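Local coordinates for putative nucleoprotein (Infectious salmon anemia virus, PDB 4EWC), which encapsidates negative-strand viral RNA, protecting it from nucleases and forming the ribonucleoprotein that is the template for transcription and replication, at residues M265-S270 against T387-P392; S148-M153 against Q259-I264; E468-N473 against S584-F589. All blocks are in the same frame, centred on the assembly; numbering follows the deposited sequence.

How the contacts relate
Contacts 1 and 2 share helix 253-269 and lie 10 Å apart, centre to centre. Contact 2 packs residues 259-264 of that helix on helix 142-162; contact 1 sets the next residues against the loop before helix 394-402. They touch directly, as Cys-389 SG lies 3.5 Å from Leu-263 O. Contact 3, between two loops, is about 20 Å from contact 1 and 30 Å from contact 2, centre to centre, and on the opposite side of the chain's centre from contact 2. Along the sequence contact 2 closes first, then contact 1, then contact 3. Together they join sequence-distant parts of this largely helical nucleoprotein, and contacts 1 and 3 also meet the second subunit.

Contact 1: residues M265-S270 against T387-P392; sequences MKSVLS and TKCFIP
Lys-266 and Ser-267, on the last turns of helix 253-269, face the irregular segment 387-392 with two quite different side chains. Lys-266 is extended over most of its length: CG is anti to the backbone N (chi1 -176°), and the chain bends only at chi4, where NZ turns off. Its CD lies 3.6 Å from Lys-388 CB, and its CE is 3.6 Å from Thr-387 O, so the aliphatic part, not the ammonium group, does the touching. Lys-388 crosses it obliquely. In this second lysine CG sits between its own backbone N and carbonyl carbon (chi1 69°); a bend at chi3 (73°) sets CE, and the end leads away from segment 265-270. The two NZ atoms remain 5.4 Å apart, Lys-266 NZ to Lys-388 NZ, and each has partners of its own: Glu-296 in a salt bridge and Cys-311 O for the former, Val-450 O and Ser-521 O of the second subunit for the latter. These partners probably offset the repulsion between like charges.

Ser-267 is linked to the loop by water. Its OG is 2.7 Å from a water that accepts a bond from Ile-391 N over 2.9 Å; the same water lies near Cys-389 O, at a spacing too short to be relied on at this resolution. Around this bridge Ile-391 CG1 packs 3.9 Å from Ser-267 OG, and Cys-389 SG is equally far from that hydroxyl. Polar hydration and apolar packing therefore share one small buried area.

Within the fold, the loop joins helix 369-381 to helix 394-402, and its Pro-392 rests on helix 417-425. Met-265, Val-268 and Leu-269 turn to helix 174-188, placing helix 253-269 between that helix and the loop.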
# COMPACT_ATOMS: atom_id res chain seq x y z
N MSE A 265 -1.73 -27.49 -9.81
CA MSE A 265 -0.63 -26.92 -10.58
C MSE A 265 -0.72 -25.40 -10.71
O MSE A 265 0.31 -24.74 -10.64
CB MSE A 265 -0.38 -27.65 -11.92
CG MSE A 265 0.04 -29.14 -11.77
SE MSE A 265 1.61 -29.48 -10.61
CE MSE A 265 0.97 -29.11 -8.83
N LYS A 266 -1.93 -24.85 -10.83
CA LYS A 266 -2.11 -23.40 -10.79
C LYS A 266 -1.48 -22.77 -9.55
O LYS A 266 -0.84 -21.72 -9.62
CB LYS A 266 -3.57 -22.96 -10.92
CG LYS A 266 -3.75 -21.44 -10.98
CD LYS A 266 -5.21 -21.01 -11.18
CE LYS A 266 -5.37 -19.47 -11.27
NZ LYS A 266 -4.74 -18.91 -12.49
N SER A 267 -1.63 -23.43 -8.41
CA SER A 267 -1.08 -22.89 -7.17
C SER A 267 0.45 -23.01 -7.14
O SER A 267 1.15 -22.04 -6.87
CB SER A 267 -1.71 -23.56 -5.98
OG SER A 267 -3.06 -23.21 -5.86
N VAL A 268 0.95 -24.20 -7.44
CA VAL A 268 2.38 -24.49 -7.30
C VAL A 268 3.21 -23.65 -8.26
O VAL A 268 4.29 -23.14 -7.91
CB VAL A 268 2.66 -25.99 -7.56
CG1 VAL A 268 4.08 -26.22 -8.03
CG2 VAL A 268 2.35 -26.80 -6.33
N LEU A 269 2.70 -23.51 -9.48
CA LEU A 269 3.43 -22.84 -10.54
C LEU A 269 3.32 -21.32 -10.48
O LEU A 269 4.08 -20.63 -11.15
CB LEU A 269 2.93 -23.31 -11.90
CG LEU A 269 3.20 -24.76 -12.22
CD1 LEU A 269 2.67 -25.05 -13.61
CD2 LEU A 269 4.67 -25.09 -12.12
N SER A 270 2.39 -20.79 -9.70
CA SER A 270 2.19 -19.34 -9.68
C SER A 270 3.38 -18.59 -9.08
O SER A 270 3.57 -17.40 -9.34
CB SER A 270 0.86 -18.95 -9.01
OG SER A 270 0.80 -19.37 -7.66
N THR A 387 -11.02 -19.55 -12.54
CA THR A 387 -11.17 -20.60 -11.58
C THR A 387 -9.80 -20.89 -10.96
O THR A 387 -8.79 -20.59 -11.57
CB THR A 387 -11.82 -21.87 -12.20
OG1 THR A 387 -11.86 -22.91 -11.23
CG2 THR A 387 -11.04 -22.36 -13.35
N LYS A 388 -9.79 -21.43 -9.73
CA LYS A 388 -8.58 -21.68 -8.94
C LYS A 388 -8.97 -22.25 -7.58
O LYS A 388 -10.12 -22.17 -7.18
CB LYS A 388 -7.79 -20.39 -8.70
CG LYS A 388 -8.51 -19.44 -7.76
CD LYS A 388 -7.66 -18.29 -7.34
CE LYS A 388 -7.44 -17.28 -8.46
NZ LYS A 388 -6.42 -16.26 -8.10
N CYS A 389 -7.99 -22.80 -6.87
CA CYS A 389 -8.18 -23.23 -5.47
C CYS A 389 -7.26 -22.52 -4.48
O CYS A 389 -6.22 -21.97 -4.84
CB CYS A 389 -8.03 -24.74 -5.31
SG CYS A 389 -6.35 -25.31 -5.42
N PHE A 390 -7.66 -22.57 -3.22
CA PHE A 390 -6.89 -21.97 -2.15
C PHE A 390 -6.32 -23.07 -1.24
O PHE A 390 -7.02 -23.59 -0.35
CB PHE A 390 -7.75 -20.98 -1.37
CG PHE A 390 -8.30 -19.88 -2.24
CD1 PHE A 390 -7.45 -18.93 -2.80
CD2 PHE A 390 -9.66 -19.83 -2.54
CE1 PHE A 390 -7.96 -17.93 -3.62
CE2 PHE A 390 -10.16 -18.83 -3.36
CZ PHE A 390 -9.31 -17.89 -3.90
N ILE A 391 -5.08 -23.47 -1.49
CA ILE A 391 -4.49 -24.52 -0.68
C ILE A 391 -3.25 -24.01 0.02
O ILE A 391 -2.55 -23.13 -0.50
CB ILE A 391 -4.14 -25.80 -1.48
CG1 ILE A 391 -3.17 -25.48 -2.63
CG2 ILE A 391 -5.40 -26.54 -1.90
CD1 ILE A 391 -2.67 -26.73 -3.37
N PRO A 392 -2.95 -24.59 1.20
CA PRO A 392 -1.70 -24.29 1.93
C PRO A 392 -0.51 -24.79 1.13
O PRO A 392 -0.70 -25.52 0.16
CB PRO A 392 -1.85 -25.13 3.20
CG PRO A 392 -2.73 -26.29 2.78
CD PRO A 392 -3.72 -25.66 1.86
O HOH W 1 -4.06 -21.99 -3.73

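Contact 2: residues S148-M153 against Q259-I264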
# COMPACT_ATOMS: atom_id res chain seq x y z
N SER A 148 -10.85 -32.14 -2.46
CA SER A 148 -10.46 -32.62 -1.13
C SER A 148 -10.29 -34.13 -1.08
O SER A 148 -9.43 -34.65 -0.36
CB SER A 148 -11.45 -32.19 -0.04
OG SER A 148 -11.37 -30.81 0.20
N LEU A 149 -11.12 -34.83 -1.83
CA LEU A 149 -11.03 -36.29 -1.89
C LEU A 149 -9.72 -36.67 -2.56
O LEU A 149 -8.94 -37.47 -2.04
CB LEU A 149 -12.22 -36.87 -2.65
CG LEU A 149 -12.21 -38.39 -2.74
CD1 LEU A 149 -11.99 -38.96 -1.36
CD2 LEU A 149 -13.49 -38.94 -3.33
N PHE A 150 -9.50 -36.07 -3.73
CA PHE A 150 -8.27 -36.23 -4.49
C PHE A 150 -7.06 -36.01 -3.60
O PHE A 150 -6.17 -36.86 -3.56
CB PHE A 150 -8.24 -35.26 -5.68
CG PHE A 150 -7.02 -35.40 -6.55
CD1 PHE A 150 -5.80 -34.85 -6.16
CD2 PHE A 150 -7.09 -36.06 -7.75
CE1 PHE A 150 -4.69 -34.99 -6.96
CE2 PHE A 150 -5.99 -36.20 -8.56
CZ PHE A 150 -4.79 -35.67 -8.16
N ILE A 151 -7.01 -34.88 -2.91
CA ILE A 151 -5.86 -34.57 -2.07
C ILE A 151 -5.71 -35.59 -0.94
O ILE A 151 -4.65 -36.18 -0.75
CB ILE A 151 -5.89 -33.14 -1.52
CG1 ILE A 151 -5.68 -32.14 -2.66
CG2 ILE A 151 -4.80 -32.95 -0.47
CD1 ILE A 151 -6.10 -30.71 -2.32
N GLY A 152 -6.79 -35.84 -0.21
CA GLY A 152 -6.78 -36.84 0.85
C GLY A 152 -6.32 -38.25 0.47
O GLY A 152 -5.84 -38.99 1.33
N MSE A 153 -6.47 -38.61 -0.81
CA MSE A 153 -6.06 -39.93 -1.29
C MSE A 153 -4.70 -39.93 -1.94
O MSE A 153 -3.94 -40.89 -1.81
CB MSE A 153 -7.12 -40.55 -2.22
CG MSE A 153 -8.32 -41.09 -1.47
SE MSE A 153 -9.62 -41.91 -2.67
CE MSE A 153 -8.58 -43.44 -3.19
N GLN A 259 -8.67 -32.26 -13.66
CA GLN A 259 -9.20 -31.01 -13.11
C GLN A 259 -8.49 -30.61 -11.81
O GLN A 259 -8.09 -29.47 -11.65
CB GLN A 259 -10.72 -31.12 -12.88
CG GLN A 259 -11.53 -31.21 -14.13
CD GLN A 259 -13.01 -31.38 -13.85
OE1 GLN A 259 -13.41 -32.27 -13.10
NE2 GLN A 259 -13.84 -30.54 -14.45
N CYS A 260 -8.34 -31.58 -10.91
CA CYS A 260 -7.62 -31.38 -9.66
C CYS A 260 -6.15 -31.00 -9.86
O CYS A 260 -5.61 -30.10 -9.19
CB CYS A 260 -7.69 -32.67 -8.81
SG CYS A 260 -9.38 -33.12 -8.25
N MSE A 261 -5.50 -31.67 -10.80
CA MSE A 261 -4.11 -31.35 -11.10
C MSE A 261 -3.99 -29.93 -11.70
O MSE A 261 -3.07 -29.20 -11.39
CB MSE A 261 -3.49 -32.43 -11.99
CG MSE A 261 -3.23 -33.73 -11.25
SE MSE A 261 -1.75 -33.46 -9.94
CE MSE A 261 -0.34 -33.13 -11.20
N ALA A 262 -4.97 -29.52 -12.49
CA ALA A 262 -5.01 -28.15 -12.97
C ALA A 262 -5.13 -27.14 -11.82
O ALA A 262 -4.48 -26.10 -11.82
CB ALA A 262 -6.14 -27.95 -13.98
N LEU A 263 -5.95 -27.46 -10.82
CA LEU A 263 -6.18 -26.54 -9.71
C LEU A 263 -4.95 -26.43 -8.83
O LEU A 263 -4.56 -25.34 -8.39
CB LEU A 263 -7.39 -26.98 -8.88
CG LEU A 263 -8.72 -26.84 -9.63
CD1 LEU A 263 -9.87 -27.48 -8.85
CD2 LEU A 263 -9.00 -25.37 -9.88
N ILE A 264 -4.33 -27.59 -8.59
CA ILE A 264 -3.11 -27.68 -7.79
C ILE A 264 -1.87 -27.15 -8.54
O ILE A 264 -1.04 -26.42 -7.97
CB ILE A 264 -2.89 -29.14 -7.31
CG1 ILE A 264 -4.14 -29.60 -6.56
CG2 ILE A 264 -1.67 -29.27 -6.43
CD1 ILE A 264 -4.09 -31.06 -6.10
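Phe-150 of helix 142-162 packs on Cys-260 of helix 253-269 in a nearly perpendicular helix-helix crossing within the helical body of the nucleoprotein. The two short segments have axes 10.4 Å apart at closest approach and a signed crossing angle of -83°. So steep a crossing restricts the meeting to a compact patch, and the patch is made by apolar side chains.

The contact centres on a CH-pi interaction. Cys-260 CB stands over one face of the Phe-150 ring, 3.7 Å from its centroid and 16° off the normal, displaced somewhat toward the rim. Phe-150 reaches this place with CG anti to its backbone N (chi1 -178°).

Two sulfur-aromatic contacts accompany it, both oblique. The thiol sulfur of Cys-260 is 4.3 Å from the Phe-150 centroid and reaches back beyond the ring to the benzylic carbon. Selenomethionine Met-261 makes a longer Met-aromatic contact through SE, which lies 5.3 Å from the same centroid; its chain is bent at chi2 and chi3 and crosses Phe-150 at about a right angle. Its CG also lies near Phe-150 CZ.

The remaining interactions are apolar packing by the two isoleucines. Ile-264 extends CD1 into the angle between neighbouring residues of the other helix, 4.1 Å from Phe-150 CE1 and obliquely placed to that ring. Ile-151 starts out alongside the other segment, and CG1, anti to the carbonyl carbon, brings the end of the chain nearer.

Leu-147, a turn earlier, continues the interface against Cys-260 and Ile-264, while Tyr-243 also packs on Phe-150 and Met-181 of helix 174-188 on Met-261 and Ile-264. At the far end of the patch, Ile-264 CD1 meets Ile-151 CG1 at 3.9 Å.

Contact 3: residues E468-N473 against S584-F589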
# COMPACT_ATOMS: atom_id res chain seq x y z
N GLU A 468 7.62 -9.87 1.18
CA GLU A 468 8.11 -8.75 0.41
C GLU A 468 7.07 -8.25 -0.62
O GLU A 468 6.55 -9.03 -1.42
CB GLU A 468 9.43 -9.17 -0.27
CG GLU A 468 10.03 -8.14 -1.18
CD GLU A 468 10.52 -6.91 -0.44
OE1 GLU A 468 11.51 -7.04 0.33
OE2 GLU A 468 9.91 -5.82 -0.63
N ARG A 469 6.77 -6.96 -0.59
CA ARG A 469 5.71 -6.38 -1.40
C ARG A 469 6.19 -5.89 -2.78
O ARG A 469 5.39 -5.64 -3.71
CB ARG A 469 5.01 -5.27 -0.60
CG ARG A 469 4.61 -4.04 -1.36
CD ARG A 469 4.15 -2.92 -0.43
NE ARG A 469 2.80 -3.12 0.12
CZ ARG A 469 1.72 -2.48 -0.32
NH1 ARG A 469 1.82 -1.61 -1.32
NH2 ARG A 469 0.54 -2.71 0.24
N TYR A 470 7.52 -5.77 -2.94
CA TYR A 470 8.10 -5.40 -4.24
C TYR A 470 9.02 -6.48 -4.82
O TYR A 470 9.97 -6.91 -4.19
CB TYR A 470 8.82 -4.06 -4.20
CG TYR A 470 7.98 -2.92 -3.68
CD1 TYR A 470 7.08 -2.27 -4.50
CD2 TYR A 470 8.09 -2.50 -2.36
CE1 TYR A 470 6.31 -1.24 -4.03
CE2 TYR A 470 7.33 -1.46 -1.88
CZ TYR A 470 6.43 -0.83 -2.73
OH TYR A 470 5.67 0.19 -2.26
N ARG A 471 8.69 -6.88 -6.04
CA ARG A 471 9.49 -7.76 -6.87
C ARG A 471 10.90 -7.17 -7.06
O ARG A 471 11.88 -7.90 -7.11
CB ARG A 471 8.80 -7.92 -8.24
CG ARG A 471 9.65 -8.52 -9.36
CD ARG A 471 10.05 -9.95 -9.05
NE ARG A 471 10.92 -10.56 -10.07
CZ ARG A 471 12.24 -10.71 -9.95
NH1 ARG A 471 12.87 -10.29 -8.86
NH2 ARG A 471 12.93 -11.28 -10.92
N SER A 472 10.99 -5.85 -7.12
CA SER A 472 12.26 -5.18 -7.29
C SER A 472 13.26 -5.45 -6.15
O SER A 472 14.46 -5.60 -6.40
CB SER A 472 12.06 -3.67 -7.52
OG SER A 472 11.10 -3.13 -6.63
N ASN A 473 12.75 -5.53 -4.93
CA ASN A 473 13.56 -5.83 -3.74
C ASN A 473 13.99 -7.31 -3.66
O ASN A 473 14.78 -7.69 -2.80
CB ASN A 473 12.80 -5.45 -2.47
CG ASN A 473 12.66 -3.94 -2.30
OD1 ASN A 473 13.47 -3.18 -2.84
ND2 ASN A 473 11.64 -3.51 -1.56
N SER A 584 -5.11 -0.92 -3.03
CA SER A 584 -4.59 0.35 -3.54
C SER A 584 -4.45 0.38 -5.05
O SER A 584 -4.57 1.44 -5.67
CB SER A 584 -3.22 0.65 -2.92
OG SER A 584 -2.33 -0.42 -3.14
N GLY A 585 -4.17 -0.78 -5.63
CA GLY A 585 -3.90 -0.87 -7.04
C GLY A 585 -2.43 -1.20 -7.25
O GLY A 585 -2.05 -1.66 -8.32
N VAL A 586 -1.60 -0.97 -6.24
CA VAL A 586 -0.20 -1.36 -6.34
C VAL A 586 -0.13 -2.87 -6.30
O VAL A 586 -0.88 -3.54 -5.58
CB VAL A 586 0.67 -0.77 -5.19
CG1 VAL A 586 2.10 -1.30 -5.27
CG2 VAL A 586 0.69 0.73 -5.27
N GLY A 587 0.77 -3.44 -7.10
CA GLY A 587 0.99 -4.85 -7.02
C GLY A 587 2.46 -5.15 -6.93
O GLY A 587 3.31 -4.27 -6.75
N LEU A 588 2.76 -6.43 -7.04
CA LEU A 588 4.10 -6.89 -7.31
C LEU A 588 4.39 -6.32 -8.71
O LEU A 588 3.46 -5.95 -9.44
CB LEU A 588 4.11 -8.42 -7.26
CG LEU A 588 4.16 -9.20 -5.92
CD1 LEU A 588 3.29 -8.64 -4.82
CD2 LEU A 588 3.79 -10.64 -6.12
N PHE A 589 5.65 -6.21 -9.11
CA PHE A 589 6.00 -5.60 -10.43
C PHE A 589 5.66 -4.13 -10.62
O PHE A 589 5.71 -3.64 -11.73
CB PHE A 589 5.40 -6.35 -11.63
CG PHE A 589 5.35 -7.82 -11.45
CD1 PHE A 589 6.52 -8.56 -11.43
CD2 PHE A 589 4.13 -8.47 -11.29
CE1 PHE A 589 6.49 -9.92 -11.24
CE2 PHE A 589 4.08 -9.84 -11.12
CZ PHE A 589 5.27 -10.57 -11.10
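Arg-471 overlaps the Phe-589 side chain with its aliphatic carbons, CG lying 3.8 Å from Phe-589 CD1, obliquely to the ring. CG is anti to the backbone N (chi1 166°); a bend at chi2 turns CD, and the end of the chain leads away from segment 584-589. The guanidinium and phenyl planes are 72° apart, so this is no flat guanidinium-ring stack: the methylene carbons carry the contact. Arg-471 CB is also 3.7 Å from Phe-589 N, bringing the arginine close to the backbone as well.

A second cluster forms around Val-586. Its CG1 approaches Arg-469 NH1 at 4.0 Å, the two side chains crossing at about a right angle, and stands 4.4 Å from Tyr-470 CE1. Arg-469 itself bends at chi3, and its CG lies 3.7 Å above the plane of the Tyr-470 ring, over the centre; the arginine thus packs on its neighbour's ring while its end reaches the valine. The far end is held by a salt bridge from NH2 to Asp-458. That aspartate also bonds to Ser-584 OG, which accepts from Val-586 N in an ST turn. One acidic residue therefore ties together both segments.

Between the clusters, Leu-588 CD1 touches Arg-469 O at 3.8 Å. On the first segment Asn-473 ND2 donates to Glu-468 OE2 over 3.0 Å, from above the carboxylate plane, joining the two ends of segment 468-473.

Leu-588 rests on helices 457-463 and 438-449, the former also supporting Arg-469. Segment 584-589 leaves strand 577-583, and the second subunit packs close by: Tyr-470 OH bonds to its Val-582 N, and the Phe-589 ring meets its Trp-514, placing these two loops at the subunit interface beside that pair of helices.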